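Local structure of prophage MuSo2, 43 kDa tail protein (Shewanella oneidensis, 3CDD) at residues A[124-129]-A[157-162]; A[103-108]-A[128-133]; A[117-122]-A[178-183]; A[70-75]-A[288-293]. The protein is a structural protein of a Mu-like prophage tail that probably forms part of the baseplate hub. One frame throughout, in Å; residues are numbered along the deposited sequence.

How the contacts relate
Contacts 1, 2 and 3 illustrate how a small helix-and-strand domain is built from overlapping contacts, for their segments lie in the region assigned to the gp44-like second domain. The centres of contacts 1 and 2 are 8 Å apart and those of contacts 1 and 3 are 9 Å apart. Contact 1 shares Lys128 and Pro129 with contact 2 and helix 119-127 with contact 3; its Leu159 also packs on Leu178 of the segment 178-183. Between contacts 2 and 3, Lys133 O and Leu178 N, 2.8 Å apart, probably hydrogen-bond. Contact 4 stands apart, its centre 25 to 28 Å from the others, and joins the N-terminal and fourth domains.

Contact 1 (A[124-129]-A[157-162]); sequences DIVCKP and ELLARL
Val126 and Leu159 meet methyl against methyl where helices 119-127 and 155-164 pack together, a contact made wholly of apolar groups. Val126 CG2 lies 3.7 Å from Leu159 CD1 and 4.1 Å from Leu159 CG, and the two side chains run past each other in opposite directions. The valine divides its branches between neighbouring leucines: with CG1 anti to the carbonyl carbon (chi1 -58°), CG2 is set between N and C and serves Leu159, while CG1 turns to Leu158. There the approach is looser and oblique, Val126 CG1 standing 4.2 Å from Leu158 CD2.

The sulfur of Cys127 extends the same apolar packing. Cys127 SG comes to 4.3 Å from Leu159 CD1, the same methyl that Val126 touches, so that this leucine branch is approached by two successive residues of the facing helix.

All four touching residues are buried, although the two segments bury just 130 Å² between them. With the nearest CA atoms, those of Val126 and Leu159, 8.9 Å apart, the helices are spaced by side chains of medium size. The packing continues through neighbours: Leu158 also rests on Ile122 and Leu159 on Ala123, both of helix 119-127, while Phe114 of strand 113-115 touches Val126 and Leu158, and Ile147 of strand 144-148 packs against Leu158 too.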
loop_
_atom_site.group_PDB
_atom_site.type_symbol
_atom_site.label_atom_id
_atom_site.label_comp_id
_atom_site.label_asym_id
_atom_site.label_seq_id
_atom_site.Cartn_x
_atom_site.Cartn_y
_atom_site.Cartn_z
ATOM N N ASP A 124 10.710 -30.629 -15.922
ATOM C CA ASP A 124 11.904 -30.818 -16.769
ATOM C C ASP A 124 11.803 -30.014 -18.073
ATOM O O ASP A 124 12.768 -29.347 -18.481
ATOM C CB ASP A 124 12.136 -32.311 -17.104
ATOM C CG ASP A 124 12.685 -33.130 -15.917
ATOM O OD1 ASP A 124 13.110 -32.552 -14.900
ATOM O OD2 ASP A 124 12.700 -34.377 -16.008
ATOM N N ILE A 125 10.629 -30.074 -18.711
ATOM C CA ILE A 125 10.367 -29.351 -19.967
ATOM C C ILE A 125 10.450 -27.824 -19.833
ATOM O O ILE A 125 11.259 -27.184 -20.508
ATOM C CB ILE A 125 9.003 -29.751 -20.616
ATOM C CG1 ILE A 125 9.057 -31.201 -21.128
ATOM C CG2 ILE A 125 8.677 -28.799 -21.790
ATOM C CD1 ILE A 125 7.701 -31.858 -21.376
ATOM N N VAL A 126 9.624 -27.243 -18.957
ATOM C CA VAL A 126 9.552 -25.777 -18.853
ATOM C C VAL A 126 10.809 -25.115 -18.266
ATOM O O VAL A 126 11.045 -23.942 -18.510
ATOM C CB VAL A 126 8.253 -25.289 -18.137
ATOM C CG1 VAL A 126 6.990 -25.817 -18.891
ATOM C CG2 VAL A 126 8.243 -25.700 -16.653
ATOM N N CYS A 127 11.608 -25.893 -17.524
ATOM C CA CYS A 127 12.803 -25.406 -16.808
ATOM C C CYS A 127 14.060 -25.397 -17.669
ATOM O O CYS A 127 14.960 -24.572 -17.455
ATOM C CB CYS A 127 13.072 -26.275 -15.575
ATOM S SG CYS A 127 12.101 -25.814 -14.125
ATOM N N LYS A 128 14.105 -26.325 -18.631
ATOM C CA LYS A 128 15.282 -26.580 -19.451
ATOM C C LYS A 128 15.831 -25.357 -20.208
ATOM O O LYS A 128 17.021 -25.101 -20.113
ATOM C CB LYS A 128 15.025 -27.758 -20.416
ATOM C CG LYS A 128 16.186 -28.087 -21.340
ATOM C CD LYS A 128 16.177 -29.561 -21.697
ATOM C CE LYS A 128 17.429 -29.948 -22.447
ATOM N NZ LYS A 128 17.164 -30.066 -23.913
ATOM N N PRO A 129 14.979 -24.596 -20.947
ATOM C CA PRO A 129 15.555 -23.452 -21.694
ATOM C C PRO A 129 16.114 -22.355 -20.764
ATOM O O PRO A 129 16.868 -21.490 -21.216
ATOM C CB PRO A 129 14.364 -22.917 -22.504
ATOM C CG PRO A 129 13.171 -23.364 -21.767
ATOM C CD PRO A 129 13.518 -24.692 -21.149
ATOM N N GLU A 157 3.923 -20.521 -12.153
ATOM C CA GLU A 157 2.471 -20.617 -11.992
ATOM C C GLU A 157 1.907 -21.955 -12.460
ATOM O O GLU A 157 0.978 -22.495 -11.833
ATOM C CB GLU A 157 1.752 -19.516 -12.763
ATOM C CG GLU A 157 1.886 -18.161 -12.178
ATOM C CD GLU A 157 1.381 -17.074 -13.131
ATOM O OE1 GLU A 157 1.461 -17.249 -14.376
ATOM O OE2 GLU A 157 0.891 -16.041 -12.617
ATOM N N LEU A 158 2.443 -22.486 -13.558
ATOM C CA LEU A 158 2.008 -23.796 -14.029
ATOM C C LEU A 158 2.402 -24.901 -13.059
ATOM O O LEU A 158 1.573 -25.728 -12.675
ATOM C CB LEU A 158 2.565 -24.115 -15.411
ATOM C CG LEU A 158 2.369 -25.561 -15.864
ATOM C CD1 LEU A 158 0.893 -25.822 -16.122
ATOM C CD2 LEU A 158 3.208 -25.870 -17.105
ATOM N N LEU A 159 3.665 -24.906 -12.656
ATOM C CA LEU A 159 4.173 -25.955 -11.781
ATOM C C LEU A 159 3.497 -25.905 -10.430
ATOM O O LEU A 159 3.204 -26.949 -9.847
ATOM C CB LEU A 159 5.703 -25.890 -11.672
ATOM C CG LEU A 159 6.393 -26.160 -13.028
ATOM C CD1 LEU A 159 7.922 -25.955 -12.997
ATOM C CD2 LEU A 159 6.031 -27.563 -13.576
ATOM N N ALA A 160 3.221 -24.696 -9.943
ATOM C CA ALA A 160 2.594 -24.525 -8.638
ATOM C C ALA A 160 1.153 -25.056 -8.641
ATOM O O ALA A 160 0.756 -25.749 -7.706
ATOM C CB ALA A 160 2.662 -23.047 -8.173
ATOM N N ARG A 161 0.385 -24.775 -9.694
ATOM C CA ARG A 161 -0.975 -25.331 -9.767
ATOM C C ARG A 161 -1.001 -26.871 -9.881
ATOM O O ARG A 161 -1.778 -27.542 -9.199
ATOM C CB ARG A 161 -1.867 -24.640 -10.808
ATOM C CG ARG A 161 -1.397 -24.618 -12.262
ATOM C CD ARG A 161 -2.562 -24.101 -13.135
ATOM N NE ARG A 161 -2.276 -23.949 -14.567
ATOM C CZ ARG A 161 -2.562 -24.859 -15.498
ATOM N NH1 ARG A 161 -3.122 -26.021 -15.160
ATOM N NH2 ARG A 161 -2.292 -24.614 -16.780
ATOM N N LEU A 162 -0.118 -27.423 -10.695
ATOM C CA LEU A 162 0.061 -28.877 -10.754
ATOM C C LEU A 162 0.453 -29.465 -9.386
ATOM O O LEU A 162 -0.136 -30.460 -8.941
ATOM C CB LEU A 162 1.105 -29.242 -11.820
ATOM C CG LEU A 162 0.832 -28.816 -13.276
ATOM C CD1 LEU A 162 1.991 -29.255 -14.175
ATOM C CD2 LEU A 162 -0.476 -29.360 -13.821
#

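Contact 2 (A[103-108]-A[128-133]); sequences VDCSID and KPFGIK
Phe130 meets Cys105 with the edge of its ring, and the segment 128-133 is folded to bring that ring inward. It opens with a short 3-10 turn, 128-130, closed by a backbone hydrogen bond from Gly131 N to Lys128 O of 2.8 Å. Pro129, within this turn, packs against Tyr249 of the second subunit.

Phe130 follows. With CG anti to the carbonyl carbon (chi1 -62°), its ring is carried to the chain just beyond helix 100-104. Phe130 CE2 lies 3.7 Å from Cys105 CB and 4.0 Å from Cys105 SG. The sulfur is 5.3 Å from the centroid of the Phe130 ring and 77° off its normal, a sulfur-aromatic contact at the edge. Next along the rim, Phe130 CZ stands 4.1 Å from Ser106 O, again near the ring plane. Tyr249 of the second subunit also meets Phe130, edge to face.

Gly131 then turns the chain with positive phi, and Ile132 packs on Leu102 and Cys127 as the segment leads into strand 134-136.

At the rim of a phenyl ring the C-H groups carry slight positive charge, so the cysteine sulfur and the carbonyl oxygen may both be weakly attracted, the oxygen at a long distance, in addition to ordinary apolar packing.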
loop_
_atom_site.group_PDB
_atom_site.type_symbol
_atom_site.label_atom_id
_atom_site.label_comp_id
_atom_site.label_asym_id
_atom_site.label_seq_id
_atom_site.Cartn_x
_atom_site.Cartn_y
_atom_site.Cartn_z
ATOM N N VAL A 103 9.600 -17.409 -12.372
ATOM C CA VAL A 103 8.538 -16.603 -11.807
ATOM C C VAL A 103 8.203 -15.438 -12.745
ATOM O O VAL A 103 7.039 -15.040 -12.847
ATOM C CB VAL A 103 8.971 -16.008 -10.434
ATOM C CG1 VAL A 103 7.967 -14.928 -9.933
ATOM C CG2 VAL A 103 9.218 -17.125 -9.392
ATOM N N ASP A 104 9.237 -14.871 -13.372
ATOM C CA ASP A 104 9.100 -13.662 -14.213
ATOM C C ASP A 104 8.608 -13.925 -15.630
ATOM O O ASP A 104 7.866 -13.115 -16.194
ATOM C CB ASP A 104 10.446 -12.937 -14.358
ATOM C CG ASP A 104 10.915 -12.300 -13.087
ATOM O OD1 ASP A 104 10.130 -12.201 -12.095
ATOM O OD2 ASP A 104 12.110 -11.912 -13.094
ATOM N N CYS A 105 9.035 -15.052 -16.198
ATOM C CA CYS A 105 8.967 -15.247 -17.664
ATOM C C CYS A 105 7.847 -16.177 -18.116
ATOM O O CYS A 105 7.334 -16.967 -17.318
ATOM C CB CYS A 105 10.316 -15.759 -18.171
ATOM S SG CYS A 105 11.726 -14.665 -17.811
ATOM N N SER A 106 7.481 -16.081 -19.398
ATOM C CA SER A 106 6.414 -16.893 -19.982
ATOM C C SER A 106 6.948 -18.254 -20.387
ATOM O O SER A 106 8.149 -18.408 -20.631
ATOM C CB SER A 106 5.814 -16.208 -21.217
ATOM O OG SER A 106 5.367 -14.897 -20.924
ATOM N N ILE A 107 6.059 -19.242 -20.424
ATOM C CA ILE A 107 6.370 -20.553 -20.992
ATOM C C ILE A 107 6.239 -20.461 -22.500
ATOM O O ILE A 107 5.185 -20.078 -23.014
ATOM C CB ILE A 107 5.383 -21.647 -20.521
ATOM C CG1 ILE A 107 5.321 -21.708 -18.991
ATOM C CG2 ILE A 107 5.762 -23.016 -21.126
ATOM C CD1 ILE A 107 3.968 -22.198 -18.431
ATOM N N ASP A 108 7.317 -20.796 -23.200
ATOM C CA ASP A 108 7.267 -20.948 -24.648
ATOM C C ASP A 108 7.372 -22.426 -25.041
ATOM O O ASP A 108 8.411 -22.886 -25.521
ATOM C CB ASP A 108 8.345 -20.111 -25.339
ATOM C CG ASP A 108 8.154 -20.041 -26.848
ATOM O OD1 ASP A 108 7.500 -20.944 -27.436
ATOM O OD2 ASP A 108 8.665 -19.074 -27.457
ATOM N N LYS A 128 14.105 -26.325 -18.631
ATOM C CA LYS A 128 15.282 -26.580 -19.451
ATOM C C LYS A 128 15.831 -25.357 -20.208
ATOM O O LYS A 128 17.021 -25.101 -20.113
ATOM C CB LYS A 128 15.025 -27.758 -20.416
ATOM C CG LYS A 128 16.186 -28.087 -21.340
ATOM C CD LYS A 128 16.177 -29.561 -21.697
ATOM C CE LYS A 128 17.429 -29.948 -22.447
ATOM N NZ LYS A 128 17.164 -30.066 -23.913
ATOM N N PRO A 129 14.979 -24.596 -20.947
ATOM C CA PRO A 129 15.555 -23.452 -21.694
ATOM C C PRO A 129 16.114 -22.355 -20.764
ATOM O O PRO A 129 16.868 -21.490 -21.216
ATOM C CB PRO A 129 14.364 -22.917 -22.504
ATOM C CG PRO A 129 13.171 -23.364 -21.767
ATOM C CD PRO A 129 13.518 -24.692 -21.149
ATOM N N PHE A 130 15.743 -22.406 -19.481
ATOM C CA PHE A 130 16.302 -21.500 -18.478
ATOM C C PHE A 130 17.578 -22.078 -17.837
ATOM O O PHE A 130 18.214 -21.425 -16.988
ATOM C CB PHE A 130 15.280 -21.206 -17.394
ATOM C CG PHE A 130 14.022 -20.511 -17.880
ATOM C CD1 PHE A 130 12.861 -21.248 -18.164
ATOM C CD2 PHE A 130 13.971 -19.127 -17.993
ATOM C CE1 PHE A 130 11.677 -20.604 -18.569
ATOM C CE2 PHE A 130 12.799 -18.482 -18.409
ATOM C CZ PHE A 130 11.643 -19.231 -18.702
ATOM N N GLY A 131 17.959 -23.291 -18.256
ATOM C CA GLY A 131 19.115 -23.992 -17.684
ATOM C C GLY A 131 18.993 -24.181 -16.180
ATOM O O GLY A 131 19.940 -23.926 -15.428
ATOM N N ILE A 132 17.804 -24.588 -15.744
ATOM C CA ILE A 132 17.507 -24.829 -14.343
ATOM C C ILE A 132 17.224 -26.331 -14.186
ATOM O O ILE A 132 16.363 -26.890 -14.892
ATOM C CB ILE A 132 16.286 -23.964 -13.872
ATOM C CG1 ILE A 132 16.694 -22.493 -13.706
ATOM C CG2 ILE A 132 15.687 -24.493 -12.564
ATOM C CD1 ILE A 132 15.540 -21.512 -13.740
ATOM N N LYS A 133 17.972 -26.979 -13.291
ATOM C CA LYS A 133 17.751 -28.393 -12.975
ATOM C C LYS A 133 16.560 -28.576 -12.040
ATOM O O LYS A 133 16.265 -27.692 -11.212
ATOM C CB LYS A 133 18.995 -29.032 -12.351
ATOM C CG LYS A 133 20.113 -29.327 -13.320
ATOM C CD LYS A 133 20.726 -30.702 -13.006
ATOM C CE LYS A 133 22.108 -30.866 -13.609
ATOM N NZ LYS A 133 23.125 -30.140 -12.793
#

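Contact 3 (A[117-122]-A[178-183]); sequences QTLTQI and LVITRA
Leu119 and Ile180 touch tip to tip between the first turn of helix 119-127 and strand 178-181. Just ahead of the helix, Thr118 occupies the N-cap position. Its OG1 accepts from Gln121 N at 3.2 Å, while Thr118 N donates to Gln121 OE1 at 2.9 Å, nearly straight at 164° and in the carbonyl plane of the amide. These reciprocal bonds form a capping box, which ties the start of the helix while Leu119, the next residue, points to the strand.

Leu119 sends its CG anti to the backbone N (chi1 176°), carrying CD2 to within 4.0 Å of Ile180 CG2. This is helix-on-sheet packing: strand 178-181 is the middle one of a three-stranded mixed sheet, with 134-136 parallel to it and 169-172 antiparallel, and Ile180 points from it toward the helix. Leu119 also packs on Leu162 of helix 155-164.

Thr120 crosses the isoleucine at a slant. Its OG1 lies 4.1 Å from Ile180 CD1, a van der Waals approach, and Thr120 also packs on Val136 of strand 134-136.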
loop_
_atom_site.group_PDB
_atom_site.type_symbol
_atom_site.label_atom_id
_atom_site.label_comp_id
_atom_site.label_asym_id
_atom_site.label_seq_id
_atom_site.Cartn_x
_atom_site.Cartn_y
_atom_site.Cartn_z
ATOM N N GLN A 117 1.704 -36.616 -18.749
ATOM C CA GLN A 117 2.983 -36.292 -18.147
ATOM C C GLN A 117 2.823 -36.126 -16.650
ATOM O O GLN A 117 1.819 -35.582 -16.175
ATOM C CB GLN A 117 3.525 -34.981 -18.735
ATOM C CG GLN A 117 3.731 -34.988 -20.251
ATOM C CD GLN A 117 4.782 -35.992 -20.681
ATOM O OE1 GLN A 117 5.953 -35.860 -20.328
ATOM N NE2 GLN A 117 4.370 -37.008 -21.434
ATOM N N THR A 118 3.819 -36.594 -15.905
ATOM C CA THR A 118 3.904 -36.271 -14.491
ATOM C C THR A 118 4.347 -34.815 -14.287
ATOM O O THR A 118 4.802 -34.141 -15.228
ATOM C CB THR A 118 4.879 -37.208 -13.737
ATOM O OG1 THR A 118 6.206 -37.036 -14.253
ATOM C CG2 THR A 118 4.444 -38.667 -13.884
ATOM N N LEU A 119 4.194 -34.340 -13.048
ATOM C CA LEU A 119 4.705 -33.051 -12.634
ATOM C C LEU A 119 6.191 -32.924 -12.946
ATOM O O LEU A 119 6.657 -31.855 -13.379
ATOM C CB LEU A 119 4.464 -32.851 -11.127
ATOM C CG LEU A 119 5.011 -31.590 -10.431
ATOM C CD1 LEU A 119 4.428 -30.317 -11.044
ATOM C CD2 LEU A 119 4.783 -31.635 -8.917
ATOM N N THR A 120 6.936 -33.999 -12.713
ATOM C CA THR A 120 8.380 -33.988 -12.920
ATOM C C THR A 120 8.737 -33.875 -14.404
ATOM O O THR A 120 9.636 -33.114 -14.768
ATOM C CB THR A 120 9.097 -35.211 -12.251
ATOM O OG1 THR A 120 8.872 -35.180 -10.838
ATOM C CG2 THR A 120 10.628 -35.189 -12.510
ATOM N N GLN A 121 8.039 -34.613 -15.261
ATOM C CA GLN A 121 8.277 -34.471 -16.691
ATOM C C GLN A 121 7.944 -33.057 -17.179
ATOM O O GLN A 121 8.699 -32.464 -17.961
ATOM C CB GLN A 121 7.512 -35.522 -17.501
ATOM C CG GLN A 121 8.040 -36.936 -17.333
ATOM C CD GLN A 121 7.034 -37.967 -17.777
ATOM O OE1 GLN A 121 5.852 -37.884 -17.433
ATOM N NE2 GLN A 121 7.492 -38.944 -18.557
ATOM N N ILE A 122 6.831 -32.505 -16.715
ATOM C CA ILE A 122 6.478 -31.147 -17.126
ATOM C C ILE A 122 7.559 -30.146 -16.653
ATOM O O ILE A 122 8.041 -29.328 -17.433
ATOM C CB ILE A 122 5.028 -30.755 -16.703
ATOM C CG1 ILE A 122 4.020 -31.546 -17.547
ATOM C CG2 ILE A 122 4.806 -29.243 -16.844
ATOM C CD1 ILE A 122 2.655 -31.698 -16.924
ATOM N N LEU A 178 15.450 -26.007 -9.131
ATOM C CA LEU A 178 14.065 -26.243 -8.678
ATOM C C LEU A 178 13.930 -27.550 -7.879
ATOM O O LEU A 178 14.358 -28.614 -8.344
ATOM C CB LEU A 178 13.106 -26.266 -9.866
ATOM C CG LEU A 178 11.622 -26.405 -9.515
ATOM C CD1 LEU A 178 11.108 -25.133 -8.844
ATOM C CD2 LEU A 178 10.802 -26.730 -10.741
ATOM N N VAL A 179 13.347 -27.459 -6.684
ATOM C CA VAL A 179 13.137 -28.624 -5.815
ATOM C C VAL A 179 11.654 -28.966 -5.654
ATOM O O VAL A 179 10.836 -28.123 -5.263
ATOM C CB VAL A 179 13.780 -28.468 -4.402
ATOM C CG1 VAL A 179 13.510 -29.722 -3.548
ATOM C CG2 VAL A 179 15.265 -28.224 -4.499
ATOM N N ILE A 180 11.327 -30.223 -5.960
ATOM C CA ILE A 180 10.004 -30.767 -5.710
ATOM C C ILE A 180 10.031 -31.684 -4.487
ATOM O O ILE A 180 10.681 -32.747 -4.476
ATOM C CB ILE A 180 9.440 -31.512 -6.928
ATOM C CG1 ILE A 180 9.470 -30.610 -8.170
ATOM C CG2 ILE A 180 8.028 -32.023 -6.618
ATOM C CD1 ILE A 180 9.165 -31.342 -9.492
ATOM N N THR A 181 9.318 -31.264 -3.453
ATOM C CA THR A 181 9.375 -31.973 -2.187
ATOM C C THR A 181 8.056 -31.933 -1.406
ATOM O O THR A 181 7.011 -31.532 -1.928
ATOM C CB THR A 181 10.578 -31.452 -1.358
ATOM O OG1 THR A 181 10.785 -32.299 -0.225
ATOM C CG2 THR A 181 10.383 -29.982 -0.918
ATOM N N ARG A 182 8.105 -32.403 -0.167
ATOM C CA ARG A 182 7.000 -32.278 0.782
ATOM C C ARG A 182 7.626 -31.835 2.080
ATOM O O ARG A 182 8.841 -31.920 2.221
ATOM C CB ARG A 182 6.294 -33.632 1.003
ATOM C CG ARG A 182 5.284 -34.024 -0.071
ATOM C CD ARG A 182 4.608 -35.349 0.327
ATOM N NE ARG A 182 3.383 -35.642 -0.425
ATOM C CZ ARG A 182 3.338 -36.279 -1.593
ATOM N NH1 ARG A 182 4.457 -36.703 -2.170
ATOM N NH2 ARG A 182 2.170 -36.491 -2.183
ATOM N N ALA A 183 6.814 -31.388 3.037
ATOM C CA ALA A 183 7.310 -31.078 4.380
ATOM C C ALA A 183 8.187 -32.219 4.886
ATOM O O ALA A 183 7.754 -33.369 4.921
ATOM C CB ALA A 183 6.160 -30.849 5.330
#

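Contact 4 (A[70-75]-A[288-293]); sequences ERVITG and TGWRIP
A classic beta bulge shapes the start of strand 70-84, where Val72 and Ile73 both face Val65, and the loop after strand 281-288 meets this bulged strand through a salt bridge and an apolar touch. Arg291 grips Glu70 end-on with both terminal nitrogens, aimed at a single carboxylate oxygen. Arg291 NH1 lies 2.6 Å from Glu70 OE1, nearly in line with its C-O bond; Arg291 NH2 lies 2.8 Å from the same OE1, on its anti side and somewhat out of the carboxylate plane. Both bonds are bent, at 143° and 131°, as expected when one acceptor sits between two amino groups. The oxygen lies in the guanidinium plane, yet the carboxylate is turned 33° from it. Both chains are stretched out to meet: Glu70 has CG anti to its N, and Arg291 is extended from CG to NE. Arg291 NE pairs with Glu5 and NH1 with Gly296 O, so the guanidinium is fixed from several directions.

Deeper in, Val72 CG2 meets the indole rim at Trp290 CZ3, 4.1 Å away, the side chains nearly perpendicular. Trp290 NE1 bonds to Ser326 O. A partly exposed ion pair beside a buried valine-tryptophan contact marks an interface between two domains of the phage-barrel clan.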
loop_
_atom_site.group_PDB
_atom_site.type_symbol
_atom_site.label_atom_id
_atom_site.label_comp_id
_atom_site.label_asym_id
_atom_site.label_seq_id
_atom_site.Cartn_x
_atom_site.Cartn_y
_atom_site.Cartn_z
ATOM N N GLU A 70 31.207 -22.242 1.120
ATOM C CA GLU A 70 29.948 -22.993 0.994
ATOM C C GLU A 70 28.862 -22.115 0.396
ATOM O O GLU A 70 28.670 -20.981 0.824
ATOM C CB GLU A 70 29.483 -23.539 2.345
ATOM C CG GLU A 70 28.237 -24.409 2.262
ATOM C CD GLU A 70 27.822 -24.992 3.607
ATOM O OE1 GLU A 70 28.525 -24.765 4.618
ATOM O OE2 GLU A 70 26.780 -25.686 3.651
ATOM N N ARG A 71 28.140 -22.666 -0.578
ATOM C CA ARG A 71 27.111 -21.943 -1.305
ATOM C C ARG A 71 25.898 -21.627 -0.430
ATOM O O ARG A 71 25.363 -22.496 0.255
ATOM C CB ARG A 71 26.692 -22.727 -2.558
ATOM C CG ARG A 71 25.802 -21.955 -3.530
ATOM C CD ARG A 71 26.496 -20.693 -4.120
ATOM N NE ARG A 71 27.776 -21.008 -4.771
ATOM C CZ ARG A 71 27.903 -21.619 -5.957
ATOM N NH1 ARG A 71 26.826 -21.983 -6.646
ATOM N NH2 ARG A 71 29.118 -21.872 -6.465
ATOM N N VAL A 72 25.476 -20.372 -0.467
ATOM C CA VAL A 72 24.288 -19.931 0.262
ATOM C C VAL A 72 23.152 -19.675 -0.733
ATOM O O VAL A 72 22.006 -20.059 -0.494
ATOM C CB VAL A 72 24.591 -18.675 1.123
ATOM C CG1 VAL A 72 23.330 -18.198 1.878
ATOM C CG2 VAL A 72 25.705 -18.963 2.123
ATOM N N ILE A 73 23.482 -19.037 -1.855
ATOM C CA ILE A 73 22.486 -18.641 -2.860
ATOM C C ILE A 73 23.148 -18.488 -4.227
ATOM O O ILE A 73 24.274 -17.964 -4.349
ATOM C CB ILE A 73 21.668 -17.340 -2.459
ATOM C CG1 ILE A 73 20.436 -17.146 -3.364
ATOM C CG2 ILE A 73 22.564 -16.045 -2.403
ATOM C CD1 ILE A 73 19.499 -16.052 -2.883
ATOM N N THR A 74 22.427 -18.946 -5.254
ATOM C CA THR A 74 22.890 -18.913 -6.635
ATOM C C THR A 74 21.787 -18.295 -7.505
ATOM O O THR A 74 20.659 -18.818 -7.591
ATOM C CB THR A 74 23.206 -20.340 -7.141
ATOM O OG1 THR A 74 24.108 -20.991 -6.236
ATOM C CG2 THR A 74 23.802 -20.327 -8.551
ATOM N N GLY A 75 22.112 -17.184 -8.155
ATOM C CA GLY A 75 21.127 -16.515 -9.010
ATOM C C GLY A 75 21.699 -15.426 -9.886
ATOM O O GLY A 75 22.775 -15.584 -10.461
ATOM N N THR A 288 22.524 -16.484 16.886
ATOM C CA THR A 288 23.840 -16.009 16.516
ATOM C C THR A 288 24.478 -16.975 15.507
ATOM O O THR A 288 24.458 -18.193 15.706
ATOM C CB THR A 288 24.745 -15.838 17.778
ATOM O OG1 THR A 288 24.313 -14.697 18.529
ATOM C CG2 THR A 288 26.220 -15.619 17.397
ATOM N N GLY A 289 25.043 -16.433 14.422
ATOM C CA GLY A 289 25.714 -17.266 13.418
ATOM C C GLY A 289 24.752 -17.805 12.372
ATOM O O GLY A 289 23.589 -17.986 12.626
ATOM N N TRP A 290 25.252 -18.039 11.176
ATOM C CA TRP A 290 24.482 -18.656 10.094
ATOM C C TRP A 290 24.572 -20.187 10.173
ATOM O O TRP A 290 23.804 -20.914 9.515
ATOM C CB TRP A 290 25.111 -18.211 8.786
ATOM C CG TRP A 290 24.895 -16.783 8.447
ATOM C CD1 TRP A 290 24.443 -15.770 9.276
ATOM C CD2 TRP A 290 25.094 -16.193 7.159
ATOM N NE1 TRP A 290 24.366 -14.569 8.557
ATOM C CE2 TRP A 290 24.757 -14.812 7.263
ATOM C CE3 TRP A 290 25.492 -16.704 5.912
ATOM C CZ2 TRP A 290 24.842 -13.945 6.171
ATOM C CZ3 TRP A 290 25.580 -15.842 4.838
ATOM C CH2 TRP A 290 25.244 -14.482 4.967
ATOM N N ARG A 291 25.533 -20.659 10.969
ATOM C CA ARG A 291 25.790 -22.088 11.160
ATOM C C ARG A 291 25.308 -22.592 12.509
ATOM O O ARG A 291 25.418 -21.903 13.539
ATOM C CB ARG A 291 27.275 -22.362 11.061
ATOM C CG ARG A 291 27.811 -22.175 9.686
ATOM C CD ARG A 291 29.139 -22.875 9.510
ATOM N NE ARG A 291 29.692 -22.533 8.208
ATOM C CZ ARG A 291 29.504 -23.241 7.100
ATOM N NH1 ARG A 291 28.787 -24.364 7.137
ATOM N NH2 ARG A 291 30.054 -22.831 5.960
ATOM N N ILE A 292 24.760 -23.801 12.495
ATOM C CA ILE A 292 24.373 -24.499 13.705
ATOM C C ILE A 292 25.662 -24.959 14.364
ATOM O O ILE A 292 26.371 -25.757 13.779
ATOM C CB ILE A 292 23.453 -25.679 13.322
ATOM C CG1 ILE A 292 22.190 -25.142 12.594
ATOM C CG2 ILE A 292 23.056 -26.462 14.536
ATOM C CD1 ILE A 292 21.461 -26.148 11.694
ATOM N N PRO A 293 25.971 -24.463 15.582
ATOM C CA PRO A 293 27.253 -24.826 16.241
ATOM C C PRO A 293 27.446 -26.326 16.505
ATOM O O PRO A 293 28.596 -26.825 16.473
ATOM C CB PRO A 293 27.237 -24.059 17.563
ATOM C CG PRO A 293 26.065 -23.061 17.455
ATOM C CD PRO A 293 25.128 -23.570 16.401
#